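Local atomic coordinates of HTH-type transcriptional regulator ascG (Escherichia coli, PDB entry 3BRQ), a protein that represses the asc operon of Escherichia coli as a sequence-specific DNA-binding transcription factor of the LacI family. Residues B[78-83]-B[268-273]; B[72-77]-B[100-105]. One frame throughout, in Å; residues are numbered along the deposited sequence.

Interaction 1 of 2, residues B[78-83]-B[268-273]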
ATOM      1  N   CYS B  78      19.116  16.422 -10.086  1.00 27.87           N
ATOM      2  CA  CYS B  78      18.155  15.698 -10.924  1.00 27.88           C
ATOM      3  C   CYS B  78      17.967  16.400 -12.264  1.00 27.53           C
ATOM      4  O   CYS B  78      17.818  17.620 -12.331  1.00 26.99           O
ATOM      5  CB  CYS B  78      16.801  15.535 -10.236  1.00 27.77           C
ATOM      6  SG  CYS B  78      16.929  14.420  -8.853  1.00 32.47           S
ATOM      7  N   ASP B  79      17.952  15.607 -13.327  1.00 28.31           N
ATOM      8  CA  ASP B  79      17.861  16.113 -14.706  1.00 28.49           C
ATOM      9  C   ASP B  79      16.411  16.358 -15.166  1.00 27.56           C
ATOM     10  O   ASP B  79      16.175  17.191 -16.017  1.00 28.10           O
ATOM     11  CB  ASP B  79      18.578  15.132 -15.630  1.00 29.70           C
ATOM     12  CG  ASP B  79      20.032  14.883 -15.187  1.00 32.66           C
ATOM     13  OD1 ASP B  79      20.871  15.721 -15.530  1.00 35.37           O
ATOM     14  OD2 ASP B  79      20.319  13.909 -14.446  1.00 32.84           O
ATOM     15  N   ALA B  80      15.457  15.628 -14.573  1.00 26.78           N
ATOM     16  CA  ALA B  80      14.023  15.786 -14.811  1.00 23.72           C
ATOM     17  C   ALA B  80      13.250  15.508 -13.524  1.00 23.10           C
ATOM     18  O   ALA B  80      13.685  14.678 -12.690  1.00 20.05           O
ATOM     19  CB  ALA B  80      13.564  14.802 -15.866  1.00 24.63           C
ATOM     20  N   ILE B  81      12.076  16.142 -13.383  1.00 21.00           N
ATOM     21  CA  ILE B  81      11.261  15.916 -12.173  1.00 20.53           C
ATOM     22  C   ILE B  81       9.838  15.446 -12.523  1.00 20.66           C
ATOM     23  O   ILE B  81       9.202  15.980 -13.445  1.00 20.31           O
ATOM     24  CB  ILE B  81      11.210  17.207 -11.315  1.00 21.57           C
ATOM     25  CG1 ILE B  81      12.632  17.716 -11.024  1.00 23.23           C
ATOM     26  CG2 ILE B  81      10.402  17.012  -9.966  1.00 21.02           C
ATOM     27  CD1 ILE B  81      13.279  16.893  -9.899  1.00 26.09           C
HETATM   28  N   MSE B  82       9.335  14.452 -11.805  1.00 20.18           N
HETATM   29  CA  MSE B  82       7.887  14.151 -11.836  1.00 20.62           C
HETATM   30  C   MSE B  82       7.329  14.608 -10.505  1.00 20.70           C
HETATM   31  O   MSE B  82       7.727  14.084  -9.474  1.00 18.09           O
HETATM   32  CB  MSE B  82       7.601  12.653 -11.988  1.00 20.56           C
HETATM   33  CG  MSE B  82       6.039  12.349 -12.019  1.00 24.86           C
HETATM   34 SE   MSE B  82       5.578  10.582 -11.409  0.50 27.04          SE
HETATM   35  CE  MSE B  82       5.853  10.923  -9.468  1.00 24.94           C
ATOM     36  N   ILE B  83       6.399  15.579 -10.514  1.00 21.01           N
ATOM     37  CA  ILE B  83       5.762  15.979  -9.244  1.00 22.00           C
ATOM     38  C   ILE B  83       4.365  15.327  -9.141  1.00 21.16           C
ATOM     39  O   ILE B  83       3.580  15.409 -10.061  1.00 21.27           O
ATOM     40  CB  ILE B  83       5.767  17.524  -9.044  1.00 23.69           C
ATOM     41  CG1 ILE B  83       4.871  17.983  -7.884  1.00 25.43           C
ATOM     42  CG2 ILE B  83       5.275  18.255 -10.266  1.00 23.97           C
ATOM     43  CD1 ILE B  83       5.509  17.718  -6.497  1.00 31.55           C
ATOM     44  N   PHE B 268      12.188  10.687 -22.588  1.00 25.39           N
ATOM     45  CA  PHE B 268      12.164  11.264 -23.947  1.00 25.58           C
ATOM     46  C   PHE B 268      12.784  12.675 -23.972  1.00 26.84           C
ATOM     47  O   PHE B 268      13.681  12.941 -24.787  1.00 25.54           O
ATOM     48  CB  PHE B 268      10.735  11.242 -24.551  1.00 25.55           C
ATOM     49  CG  PHE B 268      10.678  11.624 -26.029  1.00 23.36           C
ATOM     50  CD1 PHE B 268      11.658  11.194 -26.920  1.00 21.97           C
ATOM     51  CD2 PHE B 268       9.659  12.450 -26.507  1.00 24.79           C
ATOM     52  CE1 PHE B 268      11.625  11.558 -28.297  1.00 25.05           C
ATOM     53  CE2 PHE B 268       9.605  12.818 -27.872  1.00 25.19           C
ATOM     54  CZ  PHE B 268      10.593  12.357 -28.763  1.00 23.78           C
HETATM   55  N   MSE B 269      12.341  13.564 -23.073  1.00 28.28           N
HETATM   56  CA  MSE B 269      12.870  14.967 -23.020  1.00 29.90           C
HETATM   57  C   MSE B 269      14.403  15.007 -22.829  1.00 29.75           C
HETATM   58  O   MSE B 269      15.129  15.728 -23.522  1.00 29.39           O
HETATM   59  CB  MSE B 269      12.232  15.771 -21.873  1.00 30.44           C
HETATM   60  CG  MSE B 269      10.745  15.935 -21.915  1.00 33.18           C
HETATM   61 SE   MSE B 269      10.131  16.387 -23.659  0.50 34.40          SE
HETATM   62  CE  MSE B 269       8.405  15.447 -23.517  1.00 39.95           C
ATOM     63  N   LEU B 270      14.877  14.180 -21.904  1.00 30.10           N
ATOM     64  CA  LEU B 270      16.305  14.031 -21.636  1.00 30.55           C
ATOM     65  C   LEU B 270      17.091  13.522 -22.833  1.00 31.49           C
ATOM     66  O   LEU B 270      18.308  13.777 -22.910  1.00 32.13           O
ATOM     67  CB  LEU B 270      16.533  13.123 -20.432  1.00 29.52           C
ATOM     68  CG  LEU B 270      15.973  13.688 -19.109  1.00 28.19           C
ATOM     69  CD1 LEU B 270      16.366  12.788 -17.939  1.00 28.44           C
ATOM     70  CD2 LEU B 270      16.425  15.102 -18.844  1.00 28.20           C
ATOM     71  N   ASP B 271      16.416  12.823 -23.758  1.00 31.34           N
ATOM     72  CA  ASP B 271      17.039  12.344 -25.020  1.00 31.43           C
ATOM     73  C   ASP B 271      16.843  13.299 -26.186  1.00 31.00           C
ATOM     74  O   ASP B 271      17.171  12.980 -27.320  1.00 32.32           O
ATOM     75  CB  ASP B 271      16.478  10.977 -25.432  1.00 31.77           C
ATOM     76  CG  ASP B 271      16.959   9.837 -24.529  1.00 33.82           C
ATOM     77  OD1 ASP B 271      17.982  10.004 -23.811  1.00 36.07           O
ATOM     78  OD2 ASP B 271      16.297   8.770 -24.530  1.00 35.04           O
ATOM     79  N   GLY B 272      16.259  14.452 -25.947  1.00 30.39           N
ATOM     80  CA  GLY B 272      16.162  15.430 -27.014  1.00 30.31           C
ATOM     81  C   GLY B 272      14.750  15.569 -27.534  1.00 30.47           C
ATOM     82  O   GLY B 272      14.514  16.337 -28.450  1.00 30.50           O
ATOM     83  N   GLY B 273      13.805  14.875 -26.898  1.00 30.67           N
ATOM     84  CA  GLY B 273      12.408  14.917 -27.285  1.00 31.38           C
ATOM     85  C   GLY B 273      11.791  16.256 -27.004  1.00 33.14           C
ATOM     86  O   GLY B 273      12.440  17.134 -26.428  1.00 32.24           O
TER

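Interaction 2 of 2, residues B[72-77]-B[100-105]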
ATOM      1  N   TYR B  72      14.870  21.079  -3.860  1.00 22.98           N
ATOM      2  CA  TYR B  72      15.836  20.177  -3.269  1.00 23.69           C
ATOM      3  C   TYR B  72      16.366  19.237  -4.332  1.00 23.55           C
ATOM      4  O   TYR B  72      17.572  19.111  -4.488  1.00 25.88           O
ATOM      5  CB  TYR B  72      15.220  19.401  -2.108  1.00 24.65           C
ATOM      6  CG  TYR B  72      16.148  18.404  -1.430  1.00 29.67           C
ATOM      7  CD1 TYR B  72      17.347  18.820  -0.827  1.00 34.19           C
ATOM      8  CD2 TYR B  72      15.839  17.051  -1.401  1.00 31.44           C
ATOM      9  CE1 TYR B  72      18.208  17.900  -0.201  1.00 35.78           C
ATOM     10  CE2 TYR B  72      16.707  16.118  -0.767  1.00 36.30           C
ATOM     11  CZ  TYR B  72      17.886  16.563  -0.172  1.00 36.10           C
ATOM     12  OH  TYR B  72      18.762  15.652   0.443  1.00 35.87           O
ATOM     13  N   LEU B  73      15.488  18.559  -5.053  1.00 22.06           N
ATOM     14  CA  LEU B  73      15.949  17.583  -6.049  1.00 22.79           C
ATOM     15  C   LEU B  73      16.762  18.170  -7.176  1.00 22.66           C
ATOM     16  O   LEU B  73      17.738  17.571  -7.605  1.00 22.53           O
ATOM     17  CB  LEU B  73      14.803  16.732  -6.620  1.00 23.22           C
ATOM     18  CG  LEU B  73      14.155  15.670  -5.730  1.00 21.66           C
ATOM     19  CD1 LEU B  73      13.041  15.003  -6.507  1.00 19.34           C
ATOM     20  CD2 LEU B  73      15.171  14.601  -5.211  1.00 25.51           C
ATOM     21  N   LEU B  74      16.373  19.340  -7.637  1.00 22.51           N
ATOM     22  CA  LEU B  74      17.180  20.058  -8.614  1.00 23.59           C
ATOM     23  C   LEU B  74      18.603  20.404  -8.120  1.00 23.94           C
ATOM     24  O   LEU B  74      19.597  20.272  -8.874  1.00 23.88           O
ATOM     25  CB  LEU B  74      16.441  21.325  -9.022  1.00 23.25           C
ATOM     26  CG  LEU B  74      15.153  20.933  -9.707  1.00 24.19           C
ATOM     27  CD1 LEU B  74      14.444  22.217 -10.189  1.00 25.48           C
ATOM     28  CD2 LEU B  74      15.458  19.945 -10.895  1.00 27.96           C
ATOM     29  N   ASP B  75      18.700  20.773  -6.835  1.00 23.57           N
ATOM     30  CA  ASP B  75      19.957  21.143  -6.232  1.00 23.82           C
ATOM     31  C   ASP B  75      20.755  19.857  -5.991  1.00 24.98           C
ATOM     32  O   ASP B  75      21.942  19.914  -5.637  1.00 26.29           O
ATOM     33  CB  ASP B  75      19.698  21.817  -4.895  1.00 23.08           C
ATOM     34  CG  ASP B  75      19.074  23.191  -5.043  1.00 25.74           C
ATOM     35  OD1 ASP B  75      19.014  23.685  -6.166  1.00 21.86           O
ATOM     36  OD2 ASP B  75      18.654  23.779  -4.043  1.00 30.06           O
ATOM     37  N   LEU B  76      20.115  18.706  -6.131  1.00 24.28           N
ATOM     38  CA  LEU B  76      20.892  17.460  -6.138  1.00 25.90           C
ATOM     39  C   LEU B  76      21.246  17.108  -7.587  1.00 27.14           C
ATOM     40  O   LEU B  76      21.846  16.071  -7.846  1.00 28.10           O
ATOM     41  CB  LEU B  76      20.128  16.338  -5.453  1.00 25.83           C
ATOM     42  CG  LEU B  76      19.783  16.621  -3.988  1.00 25.89           C
ATOM     43  CD1 LEU B  76      18.954  15.458  -3.449  1.00 29.12           C
ATOM     44  CD2 LEU B  76      21.055  16.846  -3.176  1.00 28.41           C
ATOM     45  N   ARG B  77      20.918  18.008  -8.511  1.00 27.40           N
ATOM     46  CA  ARG B  77      21.140  17.785  -9.942  1.00 29.46           C
ATOM     47  C   ARG B  77      20.360  16.600 -10.516  1.00 28.69           C
ATOM     48  O   ARG B  77      20.877  15.869 -11.358  1.00 28.84           O
ATOM     49  CB  ARG B  77      22.635  17.639 -10.311  1.00 31.41           C
ATOM     50  CG  ARG B  77      23.004  18.361 -11.622  1.00 34.99           C
ATOM     51  CD  ARG B  77      24.325  17.862 -12.251  1.00 41.08           C
ATOM     52  NE  ARG B  77      25.451  17.887 -11.326  1.00 43.01           N
ATOM     53  CZ  ARG B  77      26.702  18.243 -11.657  1.00 46.46           C
ATOM     54  NH1 ARG B  77      26.992  18.647 -12.901  1.00 46.95           N
ATOM     55  NH2 ARG B  77      27.667  18.208 -10.738  1.00 42.41           N
ATOM     56  N   HIS B 100      11.904  27.071 -14.476  1.00 34.53           N
ATOM     57  CA  HIS B 100      13.002  26.111 -14.525  1.00 34.39           C
ATOM     58  C   HIS B 100      13.237  25.581 -15.897  1.00 34.40           C
ATOM     59  O   HIS B 100      12.304  25.393 -16.667  1.00 34.43           O
ATOM     60  CB  HIS B 100      12.768  24.914 -13.609  1.00 34.14           C
ATOM     61  CG  HIS B 100      12.672  25.266 -12.158  1.00 34.33           C
ATOM     62  ND1 HIS B 100      13.782  25.434 -11.361  1.00 32.84           N
ATOM     63  CD2 HIS B 100      11.595  25.458 -11.357  1.00 33.66           C
ATOM     64  CE1 HIS B 100      13.392  25.697 -10.123  1.00 35.27           C
ATOM     65  NE2 HIS B 100      12.070  25.749 -10.101  1.00 33.01           N
ATOM     66  N   SER B 101      14.497  25.254 -16.164  1.00 33.89           N
ATOM     67  CA  SER B 101      14.885  24.778 -17.467  1.00 33.65           C
ATOM     68  C   SER B 101      14.721  23.256 -17.610  1.00 32.59           C
ATOM     69  O   SER B 101      14.459  22.739 -18.712  1.00 32.75           O
ATOM     70  CB  SER B 101      16.322  25.194 -17.712  1.00 33.14           C
ATOM     71  OG  SER B 101      16.533  25.261 -19.090  1.00 38.16           O
ATOM     72  N   GLN B 102      14.903  22.541 -16.504  1.00 31.41           N
ATOM     73  CA  GLN B 102      14.847  21.068 -16.506  1.00 30.32           C
ATOM     74  C   GLN B 102      13.411  20.620 -16.822  1.00 28.73           C
ATOM     75  O   GLN B 102      12.452  21.301 -16.461  1.00 29.22           O
ATOM     76  CB  GLN B 102      15.281  20.492 -15.139  1.00 30.50           C
ATOM     77  CG  GLN B 102      16.683  20.814 -14.668  1.00 30.26           C
ATOM     78  CD  GLN B 102      16.763  22.139 -13.903  1.00 33.68           C
ATOM     79  OE1 GLN B 102      16.005  23.082 -14.180  1.00 33.50           O
ATOM     80  NE2 GLN B 102      17.693  22.219 -12.945  1.00 30.83           N
ATOM     81  N   PRO B 103      13.252  19.475 -17.489  1.00 27.52           N
ATOM     82  CA  PRO B 103      11.939  18.934 -17.758  1.00 26.66           C
ATOM     83  C   PRO B 103      11.223  18.597 -16.436  1.00 25.19           C
ATOM     84  O   PRO B 103      11.736  17.780 -15.662  1.00 25.20           O
ATOM     85  CB  PRO B 103      12.257  17.638 -18.512  1.00 25.89           C
ATOM     86  CG  PRO B 103      13.595  17.883 -19.079  1.00 28.37           C
ATOM     87  CD  PRO B 103      14.301  18.574 -17.992  1.00 28.64           C
ATOM     88  N   ILE B 104      10.090  19.245 -16.186  1.00 23.27           N
ATOM     89  CA  ILE B 104       9.251  18.975 -14.990  1.00 22.75           C
ATOM     90  C   ILE B 104       7.859  18.580 -15.446  1.00 22.79           C
ATOM     91  O   ILE B 104       7.232  19.294 -16.246  1.00 23.47           O
ATOM     92  CB  ILE B 104       9.153  20.171 -14.001  1.00 21.96           C
ATOM     93  CG1 ILE B 104      10.545  20.565 -13.527  1.00 23.81           C
ATOM     94  CG2 ILE B 104       8.229  19.813 -12.762  1.00 19.44           C
ATOM     95  CD1 ILE B 104      10.595  21.868 -12.778  1.00 24.72           C
HETATM   96  N   MSE B 105       7.380  17.430 -14.991  1.00 21.16           N
HETATM   97  CA  MSE B 105       6.031  17.028 -15.346  1.00 22.11           C
HETATM   98  C   MSE B 105       5.197  16.725 -14.111  1.00 22.05           C
HETATM   99  O   MSE B 105       5.762  16.310 -13.091  1.00 24.62           O
HETATM  100  CB  MSE B 105       6.085  15.825 -16.300  1.00 20.87           C
HETATM  101  CG  MSE B 105       6.479  16.311 -17.736  1.00 23.12           C
HETATM  102 SE   MSE B 105       6.392  14.942 -19.073  0.50 18.46          SE
HETATM  103  CE  MSE B 105       4.509  14.685 -19.283  1.00 20.60           C
TER
HETATM  104  O   HOH W   1      19.264  19.802 -12.102  1.00 42.08           O

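Interaction 1 of 2, residues B[78-83]-B[268-273]
Asp79 and Leu270 bring their CA atoms to 7.4 Å, where residues 78-83 meet the last turn of helix 255-270. Leu270 carries the contact from the helix side, both its methyls lying against Asp79 CB and Ala80 CB. Its CG sits beside the backbone N, anti to the carbonyl carbon (chi1 -64°), which directs the fork at the strand. Leu270 CD2 lies 3.5 Å from the backbone O of Asp79 and 3.9 Å from Asp79 CB. Leu270 CD1 rests 4.0 Å from Ala80 CB in a purely apolar touch. The carboxylate of Asp79 leads away, its OD2 hydrogen-bonded to Thr21 N. Replacing Leu270 with an alanine would probably open a gap beside Asp79 CB and Ala80 CB and strip Asp79 O of the methyl against it. Just beyond, a Schellman motif ends the helix: Gly272, at positive phi, gives its N to Met269 O, and Gly273 N bonds to Phe268 O. In this periplasmic-binding-protein-like fold of LacI-family regulators, strand 80-84 lies between parallel strands 21-27 and 104-107, and helix 255-270, from far later in the chain, covers one sheet face, with Leu266 also on Ala80 and Ile262 on Met82.

Interaction 2 of 2, residues B[72-77]-B[100-105]
Leu74, from the last turn of helix 63-75, spreads its two methyls between His100 and Gln102. The closer contact is a CH-pi interaction: Leu74 CD1 stands over one face of the His100 imidazole, 3.8 Å from the ring centroid and 28° off the ring normal. It is displaced toward the ND1-CE1 side, and the shortest approach is 3.5 Å, from Leu74 CD1 to His100 ND1. The histidine CG is anti to its carbonyl carbon (chi1 -62°), which directs the ring toward the helix, while chi2 (-83°) turns a face to the methyl.

The second kind is apolar against amide. Leu74 CD2 meets the end of Gln102, 3.8 Å from NE2 and 3.9 Å from CD, the two side chains arriving from opposite directions. A bend at chi2 kinks the glutamine chain and brings its amide to Leu74 CD2 and a water.

Polar contact is made through that water. No direct hydrogen bond joins the two segments, but the water accepts from Gln102 NE2 at 3.0 Å and donates to Leu74 O at 3.3 Å. Leu74 O also takes the N of Arg77, whose positive phi marks the Schellman motif ending the helix. The same amide thus touches Leu74 CD2 directly and reaches Leu74 O through the water.

Leu74 packs on Ile81 as well, so its side chain joins helix 63-75 to both strand 80-84 and the loop before strand 104-107. In this beta-alpha-beta arrangement helix 63-75 connects parallel strands 53-60 and 80-84, and helix 90-98 connects 80-84 and 104-107. One residue earlier, Leu73 lies on Leu55 and Ala57 of strand 53-60, while Tyr72 OH hydrogen-bonds Thr21 OG1 of the second subunit.

From the N terminus, helix 63-75 supplies the first half of interaction 2, and the chain then turns directly into strand 80-84, the first half of interaction 1. Interaction 2 closes over the short excursion through strand 80-84 and helix 90-98 when residues 100-105 arrive. Interaction 1 spans 184 intervening residues and closes at the end of helix 255-270, so the two contacts cross rather than nest. They meet in the parallel sheet, where strands 80-84 and 104-107 are neighbours: Ile83 N to Met105 O and Ile81 O to Met105 N are probable hydrogen bonds. Interaction 1 ties helix 255-270 to Asp79 and Ala80, interaction 2 helix 63-75 to the loop before strand 104-107.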